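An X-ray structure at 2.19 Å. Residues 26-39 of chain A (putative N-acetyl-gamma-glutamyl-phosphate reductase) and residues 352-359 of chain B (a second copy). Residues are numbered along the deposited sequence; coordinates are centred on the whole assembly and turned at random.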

ATOM      1  N   GLY A  26       9.689 -20.469  -6.004  1.00 34.64           N
ATOM      2  CA  GLY A  26       9.948 -19.110  -5.555  1.00 32.43           C
ATOM      3  C   GLY A  26       9.484 -18.071  -6.559  1.00 31.75           C
ATOM      4  O   GLY A  26       9.027 -18.419  -7.651  1.00 30.54           O
ATOM      5  N   TYR A  27       9.605 -16.794  -6.200  1.00 28.89           N
ATOM      6  CA  TYR A  27       9.183 -15.705  -7.079  1.00 27.85           C
ATOM      7  C   TYR A  27       9.962 -15.624  -8.389  1.00 28.68           C
ATOM      8  O   TYR A  27       9.381 -15.320  -9.438  1.00 28.01           O
ATOM      9  CB  TYR A  27       9.272 -14.347  -6.360  1.00 24.41           C
ATOM     10  CG  TYR A  27       8.256 -14.141  -5.246  1.00 23.13           C
ATOM     11  CD1 TYR A  27       6.952 -14.623  -5.370  1.00 22.39           C
ATOM     12  CD2 TYR A  27       8.594 -13.446  -4.073  1.00 21.95           C
ATOM     13  CE1 TYR A  27       6.012 -14.430  -4.365  1.00 23.02           C
ATOM     14  CE2 TYR A  27       7.651 -13.244  -3.056  1.00 21.30           C
ATOM     15  CZ  TYR A  27       6.364 -13.744  -3.215  1.00 22.27           C
ATOM     16  OH  TYR A  27       5.420 -13.585  -2.235  1.00 24.06           O
ATOM     17  N   THR A  28      11.270 -15.865  -8.342  1.00 30.11           N
ATOM     18  CA  THR A  28      12.060 -15.805  -9.569  1.00 31.28           C
ATOM     19  C   THR A  28      11.641 -16.960 -10.479  1.00 30.79           C
ATOM     20  O   THR A  28      11.640 -16.829 -11.700  1.00 31.76           O
ATOM     21  CB  THR A  28      13.587 -15.861  -9.288  1.00 31.66           C
ATOM     22  OG1 THR A  28      13.908 -17.039  -8.549  1.00 35.39           O
ATOM     23  CG2 THR A  28      14.018 -14.641  -8.498  1.00 31.72           C
ATOM     24  N   GLY A  29      11.263 -18.082  -9.875  1.00 30.32           N
ATOM     25  CA  GLY A  29      10.818 -19.223 -10.656  1.00 29.83           C
ATOM     26  C   GLY A  29       9.502 -18.882 -11.336  1.00 30.82           C
ATOM     27  O   GLY A  29       9.316 -19.147 -12.525  1.00 30.18           O
ATOM     28  N   ALA A  30       8.585 -18.282 -10.579  1.00 29.36           N
ATOM     29  CA  ALA A  30       7.288 -17.892 -11.115  1.00 28.82           C
ATOM     30  C   ALA A  30       7.492 -16.910 -12.264  1.00 28.84           C
ATOM     31  O   ALA A  30       6.810 -16.983 -13.288  1.00 29.55           O
ATOM     32  CB  ALA A  30       6.442 -17.255 -10.020  1.00 28.87           C
ATOM     33  N   GLU A  31       8.436 -15.989 -12.096  1.00 28.10           N
ATOM     34  CA  GLU A  31       8.728 -15.014 -13.143  1.00 27.89           C
ATOM     35  C   GLU A  31       9.226 -15.690 -14.419  1.00 28.76           C
ATOM     36  O   GLU A  31       8.855 -15.292 -15.524  1.00 28.93           O
ATOM     37  CB  GLU A  31       9.770 -14.005 -12.656  1.00 28.00           C
ATOM     38  CG  GLU A  31       9.198 -12.869 -11.811  1.00 27.14           C
ATOM     39  CD  GLU A  31       8.211 -12.004 -12.580  1.00 26.86           C
ATOM     40  OE1 GLU A  31       7.029 -12.384 -12.692  1.00 25.72           O
ATOM     41  OE2 GLU A  31       8.626 -10.942 -13.085  1.00 26.11           O
ATOM     42  N   ILE A  32      10.079 -16.701 -14.269  1.00 28.01           N
ATOM     43  CA  ILE A  32      10.597 -17.428 -15.423  1.00 27.79           C
ATOM     44  C   ILE A  32       9.412 -18.027 -16.170  1.00 27.76           C
ATOM     45  O   ILE A  32       9.290 -17.883 -17.386  1.00 28.60           O
ATOM     46  CB  ILE A  32      11.564 -18.571 -14.998  1.00 28.28           C
ATOM     47  CG1 ILE A  32      12.916 -17.982 -14.582  1.00 28.40           C
ATOM     48  CG2 ILE A  32      11.765 -19.548 -16.140  1.00 26.90           C
ATOM     49  CD1 ILE A  32      13.686 -17.333 -15.724  1.00 27.94           C
ATOM     50  N   VAL A  33       8.532 -18.690 -15.429  1.00 26.96           N
ATOM     51  CA  VAL A  33       7.356 -19.315 -16.019  1.00 26.21           C
ATOM     52  C   VAL A  33       6.474 -18.277 -16.700  1.00 27.51           C
ATOM     53  O   VAL A  33       5.965 -18.513 -17.796  1.00 27.53           O
ATOM     54  CB  VAL A  33       6.538 -20.076 -14.948  1.00 27.14           C
ATOM     55  CG1 VAL A  33       5.233 -20.591 -15.543  1.00 25.72           C
ATOM     56  CG2 VAL A  33       7.357 -21.239 -14.397  1.00 25.47           C
ATOM     57  N   ARG A  34       6.294 -17.123 -16.062  1.00 27.65           N
ATOM     58  CA  ARG A  34       5.471 -16.075 -16.653  1.00 26.25           C
ATOM     59  C   ARG A  34       6.082 -15.580 -17.963  1.00 27.44           C
ATOM     60  O   ARG A  34       5.391 -15.455 -18.971  1.00 27.16           O
ATOM     61  CB  ARG A  34       5.320 -14.885 -15.700  1.00 26.55           C
ATOM     62  CG  ARG A  34       4.541 -13.720 -16.329  1.00 26.34           C
ATOM     63  CD  ARG A  34       4.390 -12.550 -15.358  1.00 27.60           C
ATOM     64  NE  ARG A  34       5.674 -11.931 -15.034  1.00 28.72           N
ATOM     65  CZ  ARG A  34       6.315 -11.055 -15.805  1.00 27.11           C
ATOM     66  NH1 ARG A  34       5.805 -10.668 -16.963  1.00 27.59           N
ATOM     67  NH2 ARG A  34       7.481 -10.568 -15.415  1.00 27.53           N
ATOM     68  N   LEU A  35       7.378 -15.296 -17.942  1.00 26.98           N
ATOM     69  CA  LEU A  35       8.062 -14.802 -19.127  1.00 28.46           C
ATOM     70  C   LEU A  35       8.050 -15.786 -20.294  1.00 31.27           C
ATOM     71  O   LEU A  35       7.833 -15.386 -21.441  1.00 31.69           O
ATOM     72  CB  LEU A  35       9.507 -14.436 -18.785  1.00 27.50           C
ATOM     73  CG  LEU A  35       9.696 -13.199 -17.901  1.00 26.82           C
ATOM     74  CD1 LEU A  35      11.164 -13.052 -17.558  1.00 24.29           C
ATOM     75  CD2 LEU A  35       9.170 -11.966 -18.624  1.00 23.92           C
ATOM     76  N   LEU A  36       8.278 -17.064 -20.004  1.00 31.14           N
ATOM     77  CA  LEU A  36       8.308 -18.084 -21.047  1.00 32.76           C
ATOM     78  C   LEU A  36       6.940 -18.409 -21.637  1.00 33.20           C
ATOM     79  O   LEU A  36       6.850 -18.931 -22.747  1.00 32.59           O
ATOM     80  CB  LEU A  36       8.951 -19.370 -20.514  1.00 32.16           C
ATOM     81  CG  LEU A  36      10.433 -19.243 -20.152  1.00 32.30           C
ATOM     82  CD1 LEU A  36      11.016 -20.602 -19.782  1.00 32.20           C
ATOM     83  CD2 LEU A  36      11.179 -18.653 -21.335  1.00 32.12           C
ATOM     84  N   ALA A  37       5.880 -18.092 -20.898  1.00 32.38           N
ATOM     85  CA  ALA A  37       4.520 -18.363 -21.352  1.00 33.11           C
ATOM     86  C   ALA A  37       4.262 -17.938 -22.797  1.00 34.05           C
ATOM     87  O   ALA A  37       3.661 -18.681 -23.571  1.00 33.50           O
ATOM     88  CB  ALA A  37       3.508 -17.682 -20.427  1.00 30.73           C
ATOM     89  N   ASN A  38       4.705 -16.742 -23.162  1.00 34.51           N
ATOM     90  CA  ASN A  38       4.489 -16.267 -24.518  1.00 36.18           C
ATOM     91  C   ASN A  38       5.770 -16.197 -25.345  1.00 36.66           C
ATOM     92  O   ASN A  38       5.834 -15.492 -26.353  1.00 37.74           O
ATOM     93  CB  ASN A  38       3.802 -14.903 -24.496  1.00 36.68           C
ATOM     94  CG  ASN A  38       2.430 -14.960 -23.873  1.00 38.23           C
ATOM     95  OD1 ASN A  38       1.584 -15.760 -24.274  1.00 39.40           O
ATOM     96  ND2 ASN A  38       2.196 -14.105 -22.888  1.00 38.77           N
ATOM     97  N   HIS A  39       6.792 -16.924 -24.908  1.00 35.51           N
ATOM     98  CA  HIS A  39       8.051 -16.973 -25.632  1.00 34.60           C
ATOM     99  C   HIS A  39       7.778 -17.936 -26.786  1.00 37.02           C
ATOM    100  O   HIS A  39       7.381 -19.082 -26.577  1.00 34.52           O
ATOM    101  CB  HIS A  39       9.158 -17.510 -24.729  1.00 33.23           C
ATOM    102  CG  HIS A  39      10.526 -17.433 -25.331  1.00 33.34           C
ATOM    103  ND1 HIS A  39      10.900 -18.183 -26.427  1.00 31.74           N
ATOM    104  CD2 HIS A  39      11.616 -16.714 -24.976  1.00 31.54           C
ATOM    105  CE1 HIS A  39      12.163 -17.928 -26.719  1.00 30.22           C
ATOM    106  NE2 HIS A  39      12.620 -17.040 -25.853  1.00 30.93           N
TER
ATOM    107  N   LEU B 352      -3.672 -10.707 -26.491  1.00 31.25           N
ATOM    108  CA  LEU B 352      -4.347 -10.655 -25.199  1.00 29.11           C
ATOM    109  C   LEU B 352      -3.979 -11.820 -24.290  1.00 29.54           C
ATOM    110  O   LEU B 352      -4.706 -12.129 -23.348  1.00 30.17           O
ATOM    111  CB  LEU B 352      -5.863 -10.633 -25.400  1.00 29.24           C
ATOM    112  CG  LEU B 352      -6.466  -9.333 -25.948  1.00 29.36           C
ATOM    113  CD1 LEU B 352      -7.927  -9.560 -26.322  1.00 26.99           C
ATOM    114  CD2 LEU B 352      -6.340  -8.223 -24.893  1.00 27.40           C
ATOM    115  N   LEU B 353      -2.847 -12.460 -24.556  1.00 29.29           N
ATOM    116  CA  LEU B 353      -2.437 -13.591 -23.745  1.00 29.49           C
ATOM    117  C   LEU B 353      -1.433 -13.267 -22.638  1.00 30.71           C
ATOM    118  O   LEU B 353      -0.761 -14.162 -22.117  1.00 30.82           O
ATOM    119  CB  LEU B 353      -1.895 -14.702 -24.645  1.00 27.77           C
ATOM    120  CG  LEU B 353      -2.948 -15.264 -25.608  1.00 27.75           C
ATOM    121  CD1 LEU B 353      -2.305 -16.328 -26.486  1.00 26.21           C
ATOM    122  CD2 LEU B 353      -4.119 -15.840 -24.829  1.00 23.99           C
ATOM    123  N   HIS B 354      -1.339 -11.989 -22.275  1.00 31.35           N
ATOM    124  CA  HIS B 354      -0.437 -11.558 -21.203  1.00 31.64           C
ATOM    125  C   HIS B 354      -0.824 -12.333 -19.940  1.00 29.87           C
ATOM    126  O   HIS B 354      -2.004 -12.414 -19.593  1.00 27.29           O
ATOM    127  CB  HIS B 354      -0.607 -10.059 -20.925  1.00 33.98           C
ATOM    128  CG  HIS B 354      -0.607  -9.201 -22.155  1.00 37.38           C
ATOM    129  ND1 HIS B 354       0.430  -8.348 -22.470  1.00 38.67           N
ATOM    130  CD2 HIS B 354      -1.535  -9.036 -23.127  1.00 37.12           C
ATOM    131  CE1 HIS B 354       0.138  -7.691 -23.579  1.00 36.07           C
ATOM    132  NE2 HIS B 354      -1.049  -8.090 -23.997  1.00 38.80           N
ATOM    133  N   GLN B 355       0.158 -12.918 -19.266  1.00 28.00           N
ATOM    134  CA  GLN B 355      -0.132 -13.663 -18.045  1.00 28.72           C
ATOM    135  C   GLN B 355      -0.127 -12.723 -16.843  1.00 28.05           C
ATOM    136  O   GLN B 355       0.571 -11.710 -16.848  1.00 27.06           O
ATOM    137  CB  GLN B 355       0.882 -14.795 -17.859  1.00 29.90           C
ATOM    138  CG  GLN B 355       0.684 -15.927 -18.858  1.00 29.85           C
ATOM    139  CD  GLN B 355      -0.761 -16.397 -18.893  1.00 31.16           C
ATOM    140  OE1 GLN B 355      -1.268 -16.950 -17.917  1.00 33.62           O
ATOM    141  NE2 GLN B 355      -1.439 -16.158 -20.014  1.00 29.48           N
ATOM    142  N   PRO B 356      -0.912 -13.046 -15.799  1.00 29.73           N
ATOM    143  CA  PRO B 356      -0.987 -12.206 -14.599  1.00 28.21           C
ATOM    144  C   PRO B 356       0.373 -11.820 -14.029  1.00 29.21           C
ATOM    145  O   PRO B 356       1.299 -12.640 -13.978  1.00 31.18           O
ATOM    146  CB  PRO B 356      -1.803 -13.058 -13.629  1.00 27.06           C
ATOM    147  CG  PRO B 356      -2.720 -13.795 -14.543  1.00 28.62           C
ATOM    148  CD  PRO B 356      -1.761 -14.237 -15.645  1.00 27.10           C
ATOM    149  N   LEU B 357       0.490 -10.566 -13.611  1.00 27.22           N
ATOM    150  CA  LEU B 357       1.732 -10.099 -13.025  1.00 27.39           C
ATOM    151  C   LEU B 357       1.669 -10.283 -11.507  1.00 27.73           C
ATOM    152  O   LEU B 357       1.260  -9.379 -10.782  1.00 26.43           O
ATOM    153  CB  LEU B 357       1.968  -8.621 -13.360  1.00 26.22           C
ATOM    154  CG  LEU B 357       3.390  -8.146 -13.053  1.00 26.67           C
ATOM    155  CD1 LEU B 357       4.366  -8.829 -14.027  1.00 25.02           C
ATOM    156  CD2 LEU B 357       3.463  -6.628 -13.174  1.00 24.89           C
ATOM    157  N   PHE B 358       2.059 -11.468 -11.045  1.00 27.80           N
ATOM    158  CA  PHE B 358       2.060 -11.764  -9.634  1.00 27.80           C
ATOM    159  C   PHE B 358       3.396 -12.368  -9.233  1.00 28.14           C
ATOM    160  O   PHE B 358       3.936 -13.195  -9.917  1.00 30.28           O
ATOM    161  CB  PHE B 358       0.922 -12.718  -9.252  1.00 27.07           C
ATOM    162  CG  PHE B 358       0.925 -13.106  -7.798  1.00 27.45           C
ATOM    163  CD1 PHE B 358       1.771 -14.121  -7.333  1.00 27.26           C
ATOM    164  CD2 PHE B 358       0.123 -12.428  -6.878  1.00 28.40           C
ATOM    165  CE1 PHE B 358       1.818 -14.457  -5.978  1.00 26.95           C
ATOM    166  CE2 PHE B 358       0.168 -12.765  -5.502  1.00 29.07           C
ATOM    167  CZ  PHE B 358       1.019 -13.777  -5.063  1.00 28.19           C
ATOM    168  N   PRO B 359       3.975 -11.896  -8.115  1.00 26.16           N
ATOM    169  CA  PRO B 359       3.423 -10.851  -7.238  1.00 26.40           C
ATOM    170  C   PRO B 359       3.584  -9.449  -7.882  1.00 26.23           C
ATOM    171  O   PRO B 359       4.262  -9.342  -8.917  1.00 28.31           O
ATOM    172  CB  PRO B 359       4.243 -11.042  -5.982  1.00 24.36           C
ATOM    173  CG  PRO B 359       5.598 -11.382  -6.501  1.00 24.82           C
ATOM    174  CD  PRO B 359       5.314 -12.338  -7.623  1.00 26.31           C
ATOM    175  OXT PRO B 359       2.918  -8.544  -7.340  1.00 28.00           O
TER
HETATM  176  O   HOH W   1       5.270 -14.271 -11.939  1.00 30.12           O
HETATM  177  O   HOH W   2       3.055 -10.974 -18.075  1.00 27.71           O
HETATM  178  O   HOH W   3       2.860 -12.470 -20.312  1.00 29.51           O

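The C-terminal segment of chain B follows an irregular path, extended from His354(B) onward, along the helix of chain A that begins at Tyr27(A), and together the two stretches bury 468 Å². Arg34(A) gives up the most area to the other stretch (77 Å²), ahead of Asn38(A) and Gln355(B) (56 Å² each), Tyr27(A) (54 Å²) and Pro359(B) (53 Å²); Tyr27(A), Arg34(A) and Pro359(B) are buried in the assembly. The chains run in opposite directions, with Tyr27(A) beside Pro359(B), Arg34(A) beside Gln355(B) and Asn38(A) beside Leu353(B).

A single direct hydrogen bond crosses the contact. Asn38(A) points its CA-to-CB bond toward chain B, and its ND2 donates to Leu353(B) O at 3.1 Å with a nearly straight angle of 162°. The same carbonyl oxygen accepts from Gln355(B) NE2 at 3.0 Å, so two side-chain amides, one from each chain, converge on it.

Three waters extend the polar network, each linking a chain A side chain to a main-chain atom of chain B. Water 1 donates to Glu31(A) OE1 and Phe358(B) O, both at 2.7 Å, joining two acceptors that could not bond to each other directly. Water 2 accepts from Arg34(A) NH1 (3.0 Å) and donates to Gln355(B) O (2.9 Å). Water 3 accepts from Gln355(B) N at 2.9 Å and, weakly, from Asn38(A) ND2 at 3.1 Å.

One turn apart, Glu31(A) and Arg34(A) form a two-pronged salt bridge, Arg34(A) NE to Glu31(A) OE1 at 2.7 Å and NH2 to OE2 at 2.6 Å. This leaves a guanidinium face for Leu357(B), whose CD1 lies 3.5 Å from Arg34(A) CZ.

Apolar packing completes the contact. Pro359(B), which follows a cis peptide bond, sets its CG over the Tyr27(A) ring, 3.8 Å from the centroid, a CH-pi contact suited to a flat aromatic and a compact pyrrolidine. Farther along chain A, the small Ala37(A) lets Gln355(B) approach closely, Ala37(A) CB to Gln355(B) CG at 3.7 Å.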